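Local coordinates for protein cytochrome P450 monooxygenase (Rhodococcus sp. ECU0066, PDB 6KBH) that probably acts as a self-sufficient cytochrome P450 monooxygenase, carrying an FMN and a 2Fe-2S cluster to supply electrons to its heme, at residues K85-F88 with L93-P96; A99-T104 with G350-I355. All coordinates share one frame; numbering follows the deposited sequence.

Contact 1. Residues K85-F88 with L93-P96. With HEM (protoporphyrin IX containing Fe), chain C.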
ATOM      1  N   LYS A  85     -17.654  -5.697  -2.376  1.00 73.54           N
ATOM      2  CA  LYS A  85     -16.757  -5.198  -3.409  1.00 73.68           C
ATOM      3  C   LYS A  85     -17.493  -5.067  -4.735  1.00 70.42           C
ATOM      4  O   LYS A  85     -17.292  -4.096  -5.477  1.00 77.04           O
ATOM      5  CB  LYS A  85     -15.539  -6.113  -3.561  1.00 74.16           C
ATOM      6  CG  LYS A  85     -14.545  -5.612  -4.603  1.00 72.02           C
ATOM      7  CD  LYS A  85     -13.589  -6.692  -5.088  1.00 82.23           C
ATOM      8  CE  LYS A  85     -12.378  -6.815  -4.180  1.00 84.83           C
ATOM      9  NZ  LYS A  85     -11.275  -7.578  -4.828  1.00 89.65           N
ATOM     10  N   ALA A  86     -18.364  -6.031  -5.042  1.00 63.25           N
ATOM     11  CA  ALA A  86     -19.134  -5.971  -6.278  1.00 70.15           C
ATOM     12  C   ALA A  86     -20.101  -4.795  -6.284  1.00 76.02           C
ATOM     13  O   ALA A  86     -20.384  -4.234  -7.347  1.00 81.13           O
ATOM     14  CB  ALA A  86     -19.890  -7.281  -6.491  1.00 72.23           C
ATOM     15  N   VAL A  87     -20.621  -4.410  -5.117  1.00 67.21           N
ATOM     16  CA  VAL A  87     -21.499  -3.247  -5.063  1.00 78.82           C
ATOM     17  C   VAL A  87     -20.711  -1.977  -5.345  1.00 64.30           C
ATOM     18  O   VAL A  87     -21.193  -1.068  -6.032  1.00 73.18           O
ATOM     19  CB  VAL A  87     -22.220  -3.182  -3.704  1.00 73.42           C
ATOM     20  CG1 VAL A  87     -23.033  -1.905  -3.594  1.00 66.93           C
ATOM     21  CG2 VAL A  87     -23.113  -4.393  -3.531  1.00 67.51           C
ATOM     22  N   PHE A  88     -19.478  -1.903  -4.839  1.00 71.64           N
ATOM     23  CA  PHE A  88     -18.658  -0.713  -5.045  1.00 77.38           C
ATOM     24  C   PHE A  88     -18.319  -0.510  -6.517  1.00 73.68           C
ATOM     25  O   PHE A  88     -18.301   0.627  -7.004  1.00 88.80           O
ATOM     26  CB  PHE A  88     -17.382  -0.808  -4.208  1.00 70.73           C
ATOM     27  CG  PHE A  88     -17.542  -0.306  -2.801  1.00 70.27           C
ATOM     28  CD1 PHE A  88     -17.885   1.018  -2.559  1.00 68.62           C
ATOM     29  CD2 PHE A  88     -17.338  -1.147  -1.723  1.00 64.79           C
ATOM     30  CE1 PHE A  88     -18.028   1.488  -1.268  1.00 66.22           C
ATOM     31  CE2 PHE A  88     -17.485  -0.684  -0.425  1.00 74.42           C
ATOM     32  CZ  PHE A  88     -17.831   0.635  -0.198  1.00 68.00           C
ATOM     33  N   LEU A  93     -25.309   0.724 -11.144  1.00 93.09           N
ATOM     34  CA  LEU A  93     -26.395  -0.000 -10.503  1.00 83.46           C
ATOM     35  C   LEU A  93     -26.589   0.405  -9.051  1.00 84.91           C
ATOM     36  O   LEU A  93     -27.726   0.419  -8.565  1.00 86.18           O
ATOM     37  CB  LEU A  93     -26.131  -1.505 -10.588  1.00 88.31           C
ATOM     38  CG  LEU A  93     -27.204  -2.453 -10.062  1.00 90.33           C
ATOM     39  CD1 LEU A  93     -28.524  -2.181 -10.758  1.00 87.21           C
ATOM     40  CD2 LEU A  93     -26.757  -3.882 -10.286  1.00 80.38           C
ATOM     41  N   PHE A  94     -25.510   0.745  -8.352  1.00 86.34           N
ATOM     42  CA  PHE A  94     -25.556   1.113  -6.940  1.00 81.49           C
ATOM     43  C   PHE A  94     -25.006   2.532  -6.801  1.00 84.12           C
ATOM     44  O   PHE A  94     -23.789   2.740  -6.806  1.00 76.66           O
ATOM     45  CB  PHE A  94     -24.774   0.110  -6.100  1.00 72.37           C
ATOM     46  CG  PHE A  94     -25.163  -1.319  -6.356  1.00 80.91           C
ATOM     47  CD1 PHE A  94     -26.400  -1.796  -5.951  1.00 80.12           C
ATOM     48  CD2 PHE A  94     -24.298  -2.183  -7.009  1.00 82.36           C
ATOM     49  CE1 PHE A  94     -26.765  -3.110  -6.186  1.00 81.36           C
ATOM     50  CE2 PHE A  94     -24.657  -3.501  -7.247  1.00 76.65           C
ATOM     51  CZ  PHE A  94     -25.892  -3.964  -6.834  1.00 78.15           C
ATOM     52  N   SER A  95     -25.916   3.504  -6.672  1.00 82.15           N
ATOM     53  CA  SER A  95     -25.579   4.921  -6.656  1.00 77.67           C
ATOM     54  C   SER A  95     -25.166   5.369  -5.255  1.00 73.96           C
ATOM     55  O   SER A  95     -25.753   4.928  -4.264  1.00 80.59           O
ATOM     56  CB  SER A  95     -26.766   5.754  -7.131  1.00 73.95           C
ATOM     57  OG  SER A  95     -26.566   7.126  -6.844  1.00 80.02           O
ATOM     58  N   PRO A  96     -24.164   6.244  -5.145  1.00 76.83           N
ATOM     59  CA  PRO A  96     -23.808   6.801  -3.833  1.00 72.98           C
ATOM     60  C   PRO A  96     -24.686   7.979  -3.439  1.00 69.47           C
ATOM     61  O   PRO A  96     -24.312   8.763  -2.564  1.00 63.74           O
ATOM     62  CB  PRO A  96     -22.349   7.232  -4.026  1.00 77.24           C
ATOM     63  CG  PRO A  96     -22.273   7.598  -5.473  1.00 64.61           C
ATOM     64  CD  PRO A  96     -23.216   6.657  -6.197  1.00 73.97           C
TER
HETATM   65  CHA HEM C 802     -14.690   8.611   0.205  1.00 72.55           C
HETATM   66  CHB HEM C 802     -13.295   5.923   4.239  1.00 63.93           C
HETATM   67  CHC HEM C 802      -9.729   9.613   5.533  1.00 71.37           C
HETATM   68  CHD HEM C 802     -11.136  12.248   1.523  1.00 75.61           C
HETATM   69  C1A HEM C 802     -14.428   7.693   1.316  1.00 72.69           C
HETATM   70  C2A HEM C 802     -15.294   6.510   1.259  1.00 58.52           C
HETATM   71  C3A HEM C 802     -14.906   5.762   2.373  1.00 62.31           C
HETATM   72  C4A HEM C 802     -13.835   6.574   3.009  1.00 54.12           C
HETATM   73  CMA HEM C 802     -15.463   4.444   2.813  1.00 59.17           C
HETATM   74  CAA HEM C 802     -16.335   6.149   0.244  1.00 61.54           C
HETATM   75  CBA HEM C 802     -15.927   5.076  -0.716  1.00 63.91           C
HETATM   76  CGA HEM C 802     -16.780   4.792  -1.906  1.00 66.22           C
HETATM   77  O1A HEM C 802     -17.922   5.295  -1.736  1.00 78.76           O
HETATM   78  O2A HEM C 802     -16.121   4.125  -2.750  1.00 62.93           O
HETATM   79  C1B HEM C 802     -12.215   6.642   4.985  1.00 62.92           C
HETATM   80  C2B HEM C 802     -11.534   6.128   6.260  1.00 72.66           C
HETATM   81  C3B HEM C 802     -10.417   7.286   6.656  1.00 59.53           C
HETATM   82  C4B HEM C 802     -10.555   8.358   5.592  1.00 64.04           C
HETATM   83  CMB HEM C 802     -11.826   4.858   6.984  1.00 76.81           C
HETATM   84  CAB HEM C 802      -9.483   7.300   7.818  1.00 62.85           C
HETATM   85  CBB HEM C 802      -8.624   6.104   8.041  1.00 68.12           C
HETATM   86  C1C HEM C 802     -10.033  10.513   4.385  1.00 75.70           C
HETATM   87  C2C HEM C 802      -9.185  11.674   4.450  1.00 69.59           C
HETATM   88  C3C HEM C 802      -9.556  12.422   3.355  1.00 74.99           C
HETATM   89  C4C HEM C 802     -10.598  11.623   2.729  1.00 70.29           C
HETATM   90  CMC HEM C 802      -8.139  11.993   5.467  1.00 69.16           C
HETATM   91  CAC HEM C 802      -8.973  13.733   2.926  1.00 78.89           C
HETATM   92  CBC HEM C 802      -9.748  14.993   3.075  1.00 75.69           C
HETATM   93  C1D HEM C 802     -12.179  11.372   0.975  1.00 63.44           C
HETATM   94  C2D HEM C 802     -12.792  11.934  -0.274  1.00 60.68           C
HETATM   95  C3D HEM C 802     -13.912  10.796  -0.694  1.00 66.16           C
HETATM   96  C4D HEM C 802     -13.770   9.752   0.377  1.00 67.02           C
HETATM   97  CMD HEM C 802     -12.450  13.217  -0.946  1.00 76.36           C
HETATM   98  CAD HEM C 802     -14.822  10.817  -1.870  1.00 75.64           C
HETATM   99  CBD HEM C 802     -14.198  10.438  -3.173  1.00 59.85           C
HETATM  100  CGD HEM C 802     -15.115  10.035  -4.270  1.00 68.09           C
HETATM  101  O1D HEM C 802     -16.225   9.750  -3.760  1.00 73.85           O
HETATM  102  O2D HEM C 802     -14.528  10.079  -5.380  1.00 65.26           O
HETATM  103  NA  HEM C 802     -13.526   7.759   2.384  1.00 70.35           N
HETATM  104  NB  HEM C 802     -11.588   7.934   4.542  1.00 67.37           N
HETATM  105  NC  HEM C 802     -10.915  10.458   3.330  1.00 75.22           N
HETATM  106  ND  HEM C 802     -12.675  10.003   1.451  1.00 64.76           N
HETATM  107 FE   HEM C 802     -12.224   9.025   3.111  1.00 75.70          FE
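Val-87, on helix 81-89, and Phe-94, on the short strand 94-95, bring their backbones closest, with CA atoms 6.2 Å apart. Four residues link the two segments. Across the contact, Val-87 covers one face of the Phe-94 ring, and the two side chains cross at about a right angle. The methyl CG2 makes the CH-pi contact. It stands 4.3 Å from the ring centroid, 16° off the ring normal and shifted toward the rim. The other methyl, CG1, lies at the root of the ring, 3.5 Å from Phe-94 CG. CG1 is anti to the backbone N of Val-87 (chi1 175°), which puts CG2 beside that nitrogen, so the two branches meet different parts of the ring. Leu-93 CG lies over the centre of the opposite face, 3.8 Å above the plane. The ring is therefore held between two aliphatic side chains. The helix backbone also comes close: Val-87 O is 3.4 Å from Phe-94 CD2.

The contact lies in the beta-rich part of the cytochrome P450 fold, beside a heme propionate. Phe-88 leaves the helix on the side away from the strand, and its ring reaches the heme. Its CE1 is 3.6 Å from the propionate oxygen O2A of HEM. Arg-334, on strand 332-336, hydrogen-bonds the heme and also touches Val-87, Phe-88 and Phe-94.

The join between helix and strand is apolar, resting on shape and dispersion. Adjacent residues of one helix thus do different jobs: Val-87 packs the helix against the outermost strand of the sheet, while Phe-88 belongs to the heme pocket.

Contact 2. Residues A99-T104 with G350-I355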
ATOM      1  N   ALA A  99     -25.134   8.369   0.256  1.00 65.81           N
ATOM      2  CA  ALA A  99     -23.920   8.094   1.025  1.00 62.46           C
ATOM      3  C   ALA A  99     -23.903   8.834   2.362  1.00 68.51           C
ATOM      4  O   ALA A  99     -23.455   8.282   3.374  1.00 66.26           O
ATOM      5  CB  ALA A  99     -22.685   8.457   0.202  1.00 73.77           C
ATOM      6  N   LEU A 100     -24.370  10.085   2.389  1.00 72.97           N
ATOM      7  CA  LEU A 100     -24.483  10.829   3.641  1.00 71.90           C
ATOM      8  C   LEU A 100     -25.926  11.229   3.936  1.00 68.79           C
ATOM      9  O   LEU A 100     -26.173  12.192   4.666  1.00 70.62           O
ATOM     10  CB  LEU A 100     -23.571  12.058   3.653  1.00 68.91           C
ATOM     11  CG  LEU A 100     -22.053  11.868   3.470  1.00 81.20           C
ATOM     12  CD1 LEU A 100     -21.525  12.637   2.287  1.00 78.85           C
ATOM     13  CD2 LEU A 100     -21.283  12.277   4.716  1.00 84.40           C
ATOM     14  N   GLU A 101     -26.891  10.492   3.386  1.00 69.81           N
ATOM     15  CA  GLU A 101     -28.283  10.665   3.783  1.00 66.45           C
ATOM     16  C   GLU A 101     -28.430  10.388   5.273  1.00 68.05           C
ATOM     17  O   GLU A 101     -27.948   9.371   5.779  1.00 61.10           O
ATOM     18  CB  GLU A 101     -29.189   9.729   2.982  1.00 72.51           C
ATOM     19  CG  GLU A 101     -30.611  10.231   2.782  1.00 65.75           C
ATOM     20  CD  GLU A 101     -31.582   9.110   2.449  1.00 78.55           C
ATOM     21  OE1 GLU A 101     -31.464   8.016   3.043  1.00 80.91           O
ATOM     22  OE2 GLU A 101     -32.451   9.319   1.577  1.00 84.48           O
ATOM     23  N   LYS A 102     -29.079  11.302   5.982  1.00 73.18           N
ATOM     24  CA  LYS A 102     -29.211  11.158   7.422  1.00 74.97           C
ATOM     25  C   LYS A 102     -30.292  10.134   7.744  1.00 74.35           C
ATOM     26  O   LYS A 102     -31.356  10.116   7.118  1.00 72.96           O
ATOM     27  CB  LYS A 102     -29.508  12.515   8.067  1.00 67.92           C
ATOM     28  CG  LYS A 102     -28.312  13.469   8.004  1.00 83.32           C
ATOM     29  CD  LYS A 102     -28.737  14.931   7.906  1.00 85.04           C
ATOM     30  CE  LYS A 102     -27.938  15.694   6.840  1.00 75.72           C
ATOM     31  NZ  LYS A 102     -28.729  15.925   5.583  1.00 78.87           N
ATOM     32  N   ILE A 103     -29.989   9.250   8.700  1.00 71.56           N
ATOM     33  CA  ILE A 103     -30.884   8.136   9.011  1.00 79.53           C
ATOM     34  C   ILE A 103     -32.251   8.664   9.429  1.00 83.10           C
ATOM     35  O   ILE A 103     -33.277   8.346   8.817  1.00 77.32           O
ATOM     36  CB  ILE A 103     -30.268   7.234  10.097  1.00 74.50           C
ATOM     37  CG1 ILE A 103     -29.017   6.531   9.561  1.00 77.14           C
ATOM     38  CG2 ILE A 103     -31.282   6.209  10.587  1.00 75.27           C
ATOM     39  CD1 ILE A 103     -29.285   5.574   8.417  1.00 71.51           C
ATOM     40  N   THR A 104     -32.280   9.488  10.473  1.00 76.45           N
ATOM     41  CA  THR A 104     -33.530  10.173  10.767  1.00 78.69           C
ATOM     42  C   THR A 104     -33.526  11.558  10.125  1.00 86.70           C
ATOM     43  O   THR A 104     -32.510  12.264  10.176  1.00 81.92           O
ATOM     44  CB  THR A 104     -33.741  10.304  12.271  1.00 82.53           C
ATOM     45  OG1 THR A 104     -32.640  11.015  12.845  1.00 75.48           O
ATOM     46  CG2 THR A 104     -33.844   8.924  12.917  1.00 81.29           C
ATOM     47  N   GLY A 350     -34.668   1.279  -5.982  1.00 72.16           N
ATOM     48  CA  GLY A 350     -34.973   2.127  -4.856  1.00 66.73           C
ATOM     49  C   GLY A 350     -34.519   1.581  -3.520  1.00 74.11           C
ATOM     50  O   GLY A 350     -34.457   2.338  -2.546  1.00 69.84           O
ATOM     51  N   ALA A 351     -34.202   0.290  -3.448  1.00 78.81           N
ATOM     52  CA  ALA A 351     -33.693  -0.290  -2.215  1.00 73.74           C
ATOM     53  C   ALA A 351     -32.380   0.374  -1.819  1.00 75.97           C
ATOM     54  O   ALA A 351     -31.569   0.756  -2.665  1.00 83.96           O
ATOM     55  CB  ALA A 351     -33.488  -1.795  -2.374  1.00 71.97           C
ATOM     56  N   LYS A 352     -32.181   0.508  -0.514  1.00 78.54           N
ATOM     57  CA  LYS A 352     -30.983   1.111   0.047  1.00 72.83           C
ATOM     58  C   LYS A 352     -30.120   0.009   0.640  1.00 70.70           C
ATOM     59  O   LYS A 352     -30.624  -0.853   1.367  1.00 74.24           O
ATOM     60  CB  LYS A 352     -31.342   2.150   1.113  1.00 80.09           C
ATOM     61  CG  LYS A 352     -32.175   3.311   0.585  1.00 81.36           C
ATOM     62  CD  LYS A 352     -32.486   4.317   1.684  1.00 82.37           C
ATOM     63  CE  LYS A 352     -33.329   5.471   1.170  1.00 78.40           C
ATOM     64  NZ  LYS A 352     -33.606   6.469   2.243  1.00 91.84           N
ATOM     65  N   LEU A 353     -28.832   0.024   0.316  1.00 77.54           N
ATOM     66  CA  LEU A 353     -27.920  -1.031   0.728  1.00 76.09           C
ATOM     67  C   LEU A 353     -27.094  -0.596   1.929  1.00 72.78           C
ATOM     68  O   LEU A 353     -26.602   0.534   1.982  1.00 68.49           O
ATOM     69  CB  LEU A 353     -26.993  -1.428  -0.422  1.00 62.89           C
ATOM     70  CG  LEU A 353     -27.661  -2.169  -1.583  1.00 76.39           C
ATOM     71  CD1 LEU A 353     -26.615  -2.760  -2.529  1.00 68.80           C
ATOM     72  CD2 LEU A 353     -28.601  -3.252  -1.066  1.00 71.38           C
ATOM     73  N   LEU A 354     -26.960  -1.495   2.900  1.00 65.63           N
ATOM     74  CA  LEU A 354     -25.979  -1.360   3.972  1.00 57.23           C
ATOM     75  C   LEU A 354     -24.906  -2.414   3.727  1.00 70.20           C
ATOM     76  O   LEU A 354     -25.096  -3.592   4.049  1.00 69.78           O
ATOM     77  CB  LEU A 354     -26.615  -1.530   5.344  1.00 52.19           C
ATOM     78  CG  LEU A 354     -25.648  -1.154   6.466  1.00 58.44           C
ATOM     79  CD1 LEU A 354     -25.311   0.326   6.377  1.00 57.97           C
ATOM     80  CD2 LEU A 354     -26.213  -1.496   7.833  1.00 54.00           C
ATOM     81  N   ILE A 355     -23.783  -1.994   3.154  1.00 56.04           N
ATOM     82  CA  ILE A 355     -22.702  -2.900   2.796  1.00 57.94           C
ATOM     83  C   ILE A 355     -21.661  -2.846   3.911  1.00 61.69           C
ATOM     84  O   ILE A 355     -20.982  -1.833   4.107  1.00 65.82           O
ATOM     85  CB  ILE A 355     -22.121  -2.560   1.416  1.00 62.87           C
ATOM     86  CG1 ILE A 355     -21.627  -1.111   1.338  1.00 61.49           C
ATOM     87  CG2 ILE A 355     -23.188  -2.775   0.349  1.00 64.67           C
ATOM     88  CD1 ILE A 355     -21.356  -0.631  -0.075  1.00 61.02           C
TER
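The carboxylate of Glu-101 is the flat group here, and Lys-352 meets it at its two oxygens rather than over either face. The ammonium NZ of Lys-352 sits between OE1 and OE2. It donates a hydrogen bond of 2.8 Å to Glu-101 OE1, on the syn lone pair, the side that faces the other oxygen. A second, weak bond of 3.1 Å runs from Lys-352 NZ to Glu-101 OE2. Together they make a forked salt bridge. Lys-352 CE follows behind, 3.7 Å from Glu-101 OE1.

Both chains are stretched to reach this meeting point, and they cross at about a right angle. In Lys-352, CG lies beside the backbone N (chi1 -61°), and every bond beyond it is close to trans. The amine is thus carried well off the strand. Glu-101 is likewise extended beyond CG, and its carboxylate projects from the loop toward the strand. The stronger bond to OE1 and the weak one to OE2 probably give the carboxylate a preferred orientation.

The pair lies at the surface, where solvent probably weakens the attraction. Replacing Glu-101 by an alanine would probably leave the Lys-352 ammonium without its carboxylate mate and remove the one side-chain link between these two segments. The loop has another tie to the sheet, since Arg-333 hydrogen-bonds the carbonyl oxygens of Ala-99 and Glu-101.

Segment 99-104 runs in the loop between strand 94-95 and helix 108-116. Strand 352-355 lies inside the mixed sheet of the P450 fold, between strands 76-78 and 332-336. The salt bridge therefore joins a loop to a central strand, while Leu-353 and Ile-355 of that strand pack against helix 81-89.

In the fold
Contact 1 comes first along the chain, and both its segments precede those of contact 2. Their centres are about 12 Å apart, in the heme part of the protein. Both reach the same five-stranded mixed sheet. Contact 1 uses its outermost strand 94-95, and contact 2 its inner strand 352-355, with strand 332-336 between them. The contacts also touch directly: Phe-94 CD1 is 3.6 Å from Leu-353 CD1, and Phe-88 CZ is 3.7 Å from Ile-355 CD1. Contact 1 is buried and borders the heme propionate. Contact 2 is polar and superficial. Together they tie helix 81-89 and the loop after strand 94-95 to one sheet beside the heme.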